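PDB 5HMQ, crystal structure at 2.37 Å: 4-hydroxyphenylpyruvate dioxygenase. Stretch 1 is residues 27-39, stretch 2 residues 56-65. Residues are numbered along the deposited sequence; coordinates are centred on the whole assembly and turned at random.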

ATOM      1  N   GLY C  27      -6.599 -20.580   6.299  1.00 46.23           N
ATOM      2  CA  GLY C  27      -7.558 -21.433   6.966  1.00 40.61           C
ATOM      3  C   GLY C  27      -8.948 -21.460   6.371  1.00 41.70           C
ATOM      4  O   GLY C  27      -9.871 -21.951   7.031  1.00 45.06           O
ATOM      5  N   PHE C  28      -9.132 -20.949   5.156  1.00 40.54           N
ATOM      6  CA  PHE C  28     -10.429 -21.038   4.502  1.00 41.05           C
ATOM      7  C   PHE C  28     -10.732 -22.476   4.095  1.00 42.67           C
ATOM      8  O   PHE C  28      -9.829 -23.288   3.872  1.00 42.09           O
ATOM      9  CB  PHE C  28     -10.473 -20.147   3.262  1.00 41.28           C
ATOM     10  CG  PHE C  28     -10.600 -18.684   3.563  1.00 42.43           C
ATOM     11  CD1 PHE C  28     -11.845 -18.107   3.752  1.00 41.27           C
ATOM     12  CD2 PHE C  28      -9.475 -17.881   3.638  1.00 41.35           C
ATOM     13  CE1 PHE C  28     -11.963 -16.757   4.022  1.00 42.87           C
ATOM     14  CE2 PHE C  28      -9.587 -16.532   3.908  1.00 42.73           C
ATOM     15  CZ  PHE C  28     -10.834 -15.969   4.100  1.00 40.31           C
ATOM     16  N   ASP C  29     -12.024 -22.782   3.987  1.00 41.36           N
ATOM     17  CA  ASP C  29     -12.458 -24.076   3.482  1.00 42.73           C
ATOM     18  C   ASP C  29     -12.709 -24.058   1.983  1.00 44.23           C
ATOM     19  O   ASP C  29     -12.517 -25.083   1.317  1.00 45.82           O
ATOM     20  CB  ASP C  29     -13.738 -24.526   4.197  1.00 43.82           C
ATOM     21  CG  ASP C  29     -13.600 -24.513   5.706  1.00 45.85           C
ATOM     22  OD1 ASP C  29     -12.899 -25.391   6.252  1.00 46.53           O
ATOM     23  OD2 ASP C  29     -14.199 -23.625   6.348  1.00 45.30           O
ATOM     24  N   GLY C  30     -13.125 -22.916   1.432  1.00 41.97           N
ATOM     25  CA  GLY C  30     -13.539 -22.840   0.048  1.00 43.06           C
ATOM     26  C   GLY C  30     -13.087 -21.551  -0.608  1.00 43.85           C
ATOM     27  O   GLY C  30     -12.494 -20.678   0.030  1.00 41.54           O
ATOM     28  N   VAL C  31     -13.368 -21.456  -1.906  1.00 39.58           N
ATOM     29  CA  VAL C  31     -12.990 -20.293  -2.700  1.00 37.18           C
ATOM     30  C   VAL C  31     -14.013 -20.109  -3.811  1.00 40.86           C
ATOM     31  O   VAL C  31     -14.461 -21.080  -4.428  1.00 41.83           O
ATOM     32  CB  VAL C  31     -11.560 -20.441  -3.268  1.00 39.66           C
ATOM     33  CG1 VAL C  31     -11.399 -21.774  -3.985  1.00 41.27           C
ATOM     34  CG2 VAL C  31     -11.238 -19.295  -4.204  1.00 41.19           C
ATOM     35  N   GLU C  32     -14.396 -18.856  -4.055  1.00 41.25           N
ATOM     36  CA  GLU C  32     -15.147 -18.504  -5.252  1.00 37.22           C
ATOM     37  C   GLU C  32     -14.151 -18.182  -6.357  1.00 38.46           C
ATOM     38  O   GLU C  32     -13.289 -17.313  -6.187  1.00 40.65           O
ATOM     39  CB  GLU C  32     -16.076 -17.311  -5.024  1.00 36.25           C
ATOM     40  CG  GLU C  32     -16.632 -17.141  -3.622  1.00 41.28           C
ATOM     41  CD  GLU C  32     -17.488 -15.882  -3.497  1.00 46.60           C
ATOM     42  OE1 GLU C  32     -17.884 -15.321  -4.543  1.00 45.72           O
ATOM     43  OE2 GLU C  32     -17.761 -15.448  -2.359  1.00 44.22           O
ATOM     44  N   ILE C  33     -14.250 -18.896  -7.476  1.00 39.57           N
ATOM     45  CA  ILE C  33     -13.391 -18.636  -8.625  1.00 38.07           C
ATOM     46  C   ILE C  33     -14.015 -17.506  -9.436  1.00 37.71           C
ATOM     47  O   ILE C  33     -15.071 -17.675 -10.049  1.00 38.50           O
ATOM     48  CB  ILE C  33     -13.185 -19.892  -9.477  1.00 35.49           C
ATOM     49  CG1 ILE C  33     -12.365 -20.925  -8.705  1.00 37.00           C
ATOM     50  CG2 ILE C  33     -12.490 -19.539 -10.780  1.00 35.36           C
ATOM     51  CD1 ILE C  33     -10.916 -20.531  -8.508  1.00 36.65           C
ATOM     52  N   PHE C  34     -13.368 -16.345  -9.425  1.00 41.25           N
ATOM     53  CA  PHE C  34     -13.770 -15.230 -10.270  1.00 37.65           C
ATOM     54  C   PHE C  34     -13.297 -15.509 -11.690  1.00 36.09           C
ATOM     55  O   PHE C  34     -12.123 -15.825 -11.903  1.00 38.16           O
ATOM     56  CB  PHE C  34     -13.172 -13.929  -9.730  1.00 40.48           C
ATOM     57  CG  PHE C  34     -13.758 -12.679 -10.330  1.00 41.86           C
ATOM     58  CD1 PHE C  34     -15.064 -12.308 -10.061  1.00 41.11           C
ATOM     59  CD2 PHE C  34     -12.985 -11.855 -11.136  1.00 41.49           C
ATOM     60  CE1 PHE C  34     -15.600 -11.150 -10.601  1.00 42.37           C
ATOM     61  CE2 PHE C  34     -13.512 -10.695 -11.679  1.00 41.12           C
ATOM     62  CZ  PHE C  34     -14.821 -10.342 -11.411  1.00 41.09           C
ATOM     63  N   GLU C  35     -14.216 -15.426 -12.656  1.00 39.95           N
ATOM     64  CA  GLU C  35     -13.911 -15.895 -14.006  1.00 38.60           C
ATOM     65  C   GLU C  35     -12.723 -15.153 -14.608  1.00 41.45           C
ATOM     66  O   GLU C  35     -11.910 -15.752 -15.324  1.00 41.69           O
ATOM     67  CB  GLU C  35     -15.129 -15.746 -14.918  1.00 38.48           C
ATOM     68  CG  GLU C  35     -14.872 -16.274 -16.321  1.00 38.99           C
ATOM     69  CD  GLU C  35     -16.109 -16.290 -17.189  1.00 40.81           C
ATOM     70  OE1 GLU C  35     -17.027 -15.485 -16.932  1.00 43.34           O
ATOM     71  OE2 GLU C  35     -16.155 -17.107 -18.134  1.00 43.67           O
ATOM     72  N   ASN C  36     -12.609 -13.849 -14.341  1.00 43.71           N
ATOM     73  CA  ASN C  36     -11.502 -13.079 -14.902  1.00 41.03           C
ATOM     74  C   ASN C  36     -10.155 -13.615 -14.435  1.00 42.68           C
ATOM     75  O   ASN C  36      -9.161 -13.512 -15.162  1.00 41.92           O
ATOM     76  CB  ASN C  36     -11.645 -11.600 -14.540  1.00 45.10           C
ATOM     77  CG  ASN C  36     -10.864 -10.692 -15.475  1.00 46.33           C
ATOM     78  OD1 ASN C  36     -10.880 -10.872 -16.693  1.00 44.49           O
ATOM     79  ND2 ASN C  36     -10.167  -9.714 -14.906  1.00 50.75           N
ATOM     80  N   ASP C  37     -10.099 -14.184 -13.228  1.00 43.59           N
ATOM     81  CA  ASP C  37      -8.856 -14.778 -12.745  1.00 43.14           C
ATOM     82  C   ASP C  37      -8.466 -16.003 -13.564  1.00 42.43           C
ATOM     83  O   ASP C  37      -7.277 -16.230 -13.817  1.00 41.80           O
ATOM     84  CB  ASP C  37      -8.988 -15.138 -11.266  1.00 44.16           C
ATOM     85  CG  ASP C  37      -8.943 -13.921 -10.362  1.00 45.01           C
ATOM     86  OD1 ASP C  37      -8.091 -13.040 -10.597  1.00 46.85           O
ATOM     87  OD2 ASP C  37      -9.770 -13.829  -9.434  1.00 46.62           O
ATOM     88  N   LEU C  38      -9.449 -16.806 -13.984  1.00 42.75           N
ATOM     89  CA  LEU C  38      -9.161 -17.924 -14.881  1.00 43.53           C
ATOM     90  C   LEU C  38      -8.614 -17.433 -16.212  1.00 44.79           C
ATOM     91  O   LEU C  38      -7.732 -18.068 -16.805  1.00 44.01           O
ATOM     92  CB  LEU C  38     -10.416 -18.764 -15.119  1.00 43.50           C
ATOM     93  CG  LEU C  38     -10.854 -19.780 -14.070  1.00 46.71           C
ATOM     94  CD1 LEU C  38     -12.020 -20.599 -14.604  1.00 47.11           C
ATOM     95  CD2 LEU C  38      -9.697 -20.682 -13.684  1.00 45.09           C
ATOM     96  N   LEU C  39      -9.137 -16.306 -16.703  1.00 47.26           N
ATOM     97  CA  LEU C  39      -8.755 -15.809 -18.020  1.00 46.62           C
ATOM     98  C   LEU C  39      -7.270 -15.481 -18.084  1.00 45.02           C
ATOM     99  O   LEU C  39      -6.638 -15.659 -19.130  1.00 43.81           O
ATOM    100  CB  LEU C  39      -9.599 -14.582 -18.360  1.00 46.60           C
ATOM    101  CG  LEU C  39      -9.573 -14.038 -19.783  1.00 45.80           C
ATOM    102  CD1 LEU C  39     -10.086 -15.090 -20.752  1.00 44.18           C
ATOM    103  CD2 LEU C  39     -10.423 -12.780 -19.865  1.00 40.46           C
ATOM    104  N   GLY C  56      -6.371 -28.584  -0.266  1.00 43.60           N
ATOM    105  CA  GLY C  56      -7.412 -28.908   0.687  1.00 42.18           C
ATOM    106  C   GLY C  56      -8.542 -27.913   0.781  1.00 44.76           C
ATOM    107  O   GLY C  56      -9.208 -27.847   1.819  1.00 46.28           O
ATOM    108  N   ILE C  57      -8.783 -27.130  -0.267  1.00 43.44           N
ATOM    109  CA  ILE C  57      -9.899 -26.195  -0.297  1.00 43.98           C
ATOM    110  C   ILE C  57     -10.816 -26.576  -1.449  1.00 42.96           C
ATOM    111  O   ILE C  57     -10.370 -27.061  -2.493  1.00 44.26           O
ATOM    112  CB  ILE C  57      -9.437 -24.725  -0.423  1.00 44.72           C
ATOM    113  CG1 ILE C  57      -8.624 -24.519  -1.704  1.00 45.64           C
ATOM    114  CG2 ILE C  57      -8.641 -24.306   0.805  1.00 44.38           C
ATOM    115  CD1 ILE C  57      -8.244 -23.074  -1.961  1.00 45.77           C
ATOM    116  N   ALA C  58     -12.111 -26.359  -1.246  1.00 42.13           N
ATOM    117  CA  ALA C  58     -13.113 -26.642  -2.261  1.00 41.60           C
ATOM    118  C   ALA C  58     -13.408 -25.391  -3.080  1.00 42.31           C
ATOM    119  O   ALA C  58     -13.219 -24.264  -2.619  1.00 42.39           O
ATOM    120  CB  ALA C  58     -14.401 -27.161  -1.621  1.00 39.76           C
ATOM    121  N   ILE C  59     -13.846 -25.600  -4.317  1.00 38.71           N
ATOM    122  CA  ILE C  59     -14.343 -24.513  -5.154  1.00 40.06           C
ATOM    123  C   ILE C  59     -15.849 -24.446  -4.927  1.00 41.20           C
ATOM    124  O   ILE C  59     -16.608 -25.253  -5.463  1.00 41.66           O
ATOM    125  CB  ILE C  59     -13.989 -24.714  -6.627  1.00 39.92           C
ATOM    126  CG1 ILE C  59     -12.470 -24.747  -6.803  1.00 37.54           C
ATOM    127  CG2 ILE C  59     -14.593 -23.602  -7.474  1.00 39.03           C
ATOM    128  CD1 ILE C  59     -12.024 -24.944  -8.239  1.00 40.34           C
ATOM    129  N   THR C  60     -16.281 -23.481  -4.117  1.00 38.09           N
ATOM    130  CA  THR C  60     -17.665 -23.410  -3.671  1.00 37.57           C
ATOM    131  C   THR C  60     -18.571 -22.618  -4.606  1.00 40.71           C
ATOM    132  O   THR C  60     -19.796 -22.683  -4.450  1.00 41.20           O
ATOM    133  CB  THR C  60     -17.733 -22.794  -2.268  1.00 39.18           C
ATOM    134  OG1 THR C  60     -17.223 -21.455  -2.310  1.00 42.56           O
ATOM    135  CG2 THR C  60     -16.905 -23.606  -1.286  1.00 37.90           C
ATOM    136  N   LEU C  61     -18.011 -21.886  -5.569  1.00 38.81           N
ATOM    137  CA  LEU C  61     -18.823 -21.064  -6.457  1.00 36.14           C
ATOM    138  C   LEU C  61     -17.992 -20.613  -7.647  1.00 37.11           C
ATOM    139  O   LEU C  61     -16.800 -20.327  -7.505  1.00 37.90           O
ATOM    140  CB  LEU C  61     -19.388 -19.840  -5.718  1.00 40.16           C
ATOM    141  CG  LEU C  61     -20.134 -18.804  -6.557  1.00 40.12           C
ATOM    142  CD1 LEU C  61     -21.446 -19.357  -7.083  1.00 40.08           C
ATOM    143  CD2 LEU C  61     -20.366 -17.530  -5.760  1.00 40.41           C
ATOM    144  N   PHE C  62     -18.632 -20.547  -8.811  1.00 37.87           N
ATOM    145  CA  PHE C  62     -18.071 -19.924  -9.999  1.00 36.88           C
ATOM    146  C   PHE C  62     -18.901 -18.689 -10.320  1.00 39.95           C
ATOM    147  O   PHE C  62     -20.134 -18.745 -10.300  1.00 38.16           O
ATOM    148  CB  PHE C  62     -18.066 -20.892 -11.185  1.00 37.53           C
ATOM    149  CG  PHE C  62     -17.623 -20.264 -12.478  1.00 38.11           C
ATOM    150  CD1 PHE C  62     -16.280 -20.043 -12.730  1.00 39.08           C
ATOM    151  CD2 PHE C  62     -18.551 -19.886 -13.436  1.00 40.14           C
ATOM    152  CE1 PHE C  62     -15.867 -19.466 -13.915  1.00 38.79           C
ATOM    153  CE2 PHE C  62     -18.145 -19.305 -14.623  1.00 39.48           C
ATOM    154  CZ  PHE C  62     -16.799 -19.095 -14.862  1.00 40.23           C
ATOM    155  N   GLN C  63     -18.229 -17.578 -10.608  1.00 39.47           N
ATOM    156  CA  GLN C  63     -18.920 -16.304 -10.803  1.00 38.02           C
ATOM    157  C   GLN C  63     -18.056 -15.320 -11.592  1.00 39.10           C
ATOM    158  O   GLN C  63     -16.830 -15.444 -11.606  1.00 42.36           O
ATOM    159  CB  GLN C  63     -19.312 -15.705  -9.445  1.00 36.43           C
ATOM    160  CG  GLN C  63     -18.134 -15.338  -8.552  1.00 38.19           C
ATOM    161  CD  GLN C  63     -18.135 -13.875  -8.149  1.00 40.27           C
ATOM    162  OE1 GLN C  63     -18.448 -12.998  -8.953  1.00 44.63           O
ATOM    163  NE2 GLN C  63     -17.789 -13.605  -6.895  1.00 40.96           N
ATOM    164  N   PRO C  64     -18.689 -14.341 -12.262  1.00 41.03           N
ATOM    165  CA  PRO C  64     -20.136 -14.139 -12.362  1.00 39.16           C
ATOM    166  C   PRO C  64     -20.712 -14.491 -13.731  1.00 42.14           C
ATOM    167  O   PRO C  64     -19.964 -14.683 -14.690  1.00 42.94           O
ATOM    168  CB  PRO C  64     -20.277 -12.646 -12.093  1.00 39.72           C
ATOM    169  CG  PRO C  64     -19.048 -12.062 -12.756  1.00 42.43           C
ATOM    170  CD  PRO C  64     -17.962 -13.138 -12.711  1.00 43.74           C
ATOM    171  N   PHE C  65     -22.038 -14.575 -13.806  1.00 43.16           N
ATOM    172  CA  PHE C  65     -22.764 -14.764 -15.059  1.00 41.57           C
ATOM    173  C   PHE C  65     -23.757 -13.616 -15.188  1.00 41.50           C
ATOM    174  O   PHE C  65     -24.738 -13.552 -14.441  1.00 42.81           O
ATOM    175  CB  PHE C  65     -23.464 -16.122 -15.090  1.00 44.39           C
ATOM    176  CG  PHE C  65     -23.993 -16.501 -16.445  1.00 43.78           C
ATOM    177  CD1 PHE C  65     -25.218 -16.026 -16.884  1.00 41.59           C
ATOM    178  CD2 PHE C  65     -23.256 -17.315 -17.287  1.00 44.29           C
ATOM    179  CE1 PHE C  65     -25.707 -16.371 -18.131  1.00 40.85           C
ATOM    180  CE2 PHE C  65     -23.736 -17.661 -18.537  1.00 43.16           C
ATOM    181  CZ  PHE C  65     -24.964 -17.187 -18.958  1.00 41.31           C
TER
HETATM  182  O   HOH W   1     -19.734 -16.090 -17.182  1.00 44.20           O

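The two stretches lie side by side as parallel strands, residues 30-34 against 58-65. Their N-to-C directions differ by 45°, so the pair is strongly twisted. Together they bury 808 Å².

Gly 56 is the first residue after a helix to leave helical angles; its positive phi favours glycine. Ile 57 then turns its side chain toward stretch 1. Its CD1 lies 4.0 Å from Val 31 CG1, an apolar contact.

Ala 58 opens the backbone ladder. Its N donates to Asp 29 O at 2.9 Å, nearly straight. Its O accepts a weak bond from Val 31 N, also at 2.9 Å. Ala 58 thus bonds to the residues before and after Gly 30, as parallel pairing requires.

Ile 59 shares a face of the sheet with Val 31 and Ile 33. Its CG2 packs 3.7 Å from Ile 33 CG1. Thr 60 N donates to Val 31 O at 3.0 Å. Thr 60 CG2 sits 3.7 Å from Gly 30 CA; a CB on Gly 30 would clash with this methyl.

Leu 61 O accepts from Ile 33 N at 2.9 Å. Phe 62 lies on the same face as Ile 33. Its ring also reaches the helix that follows strand 30-34, where Phe 62 CE1 is 4.1 Å from Leu 38 CD1.

Gln 63 bonds through both backbone and side chain. Its N donates to Ile 33 O at 3.2 Å, and its O accepts from Glu 35 N at 2.8 Å. On the face shared with Glu 32, Gln 63 NE2 donates to Glu 32 OE1 at 2.9 Å, pairing an amide with a carboxylate inside the protein.

Pro 64 follows a cis peptide bond. Its CD packs 3.7 Å from Phe 34 CE1. One water bridges the end of the contact, donating to Pro 64 O at 2.9 Å and to Glu 35 OE1 at 2.8 Å. Phe 65 makes no contact with stretch 1.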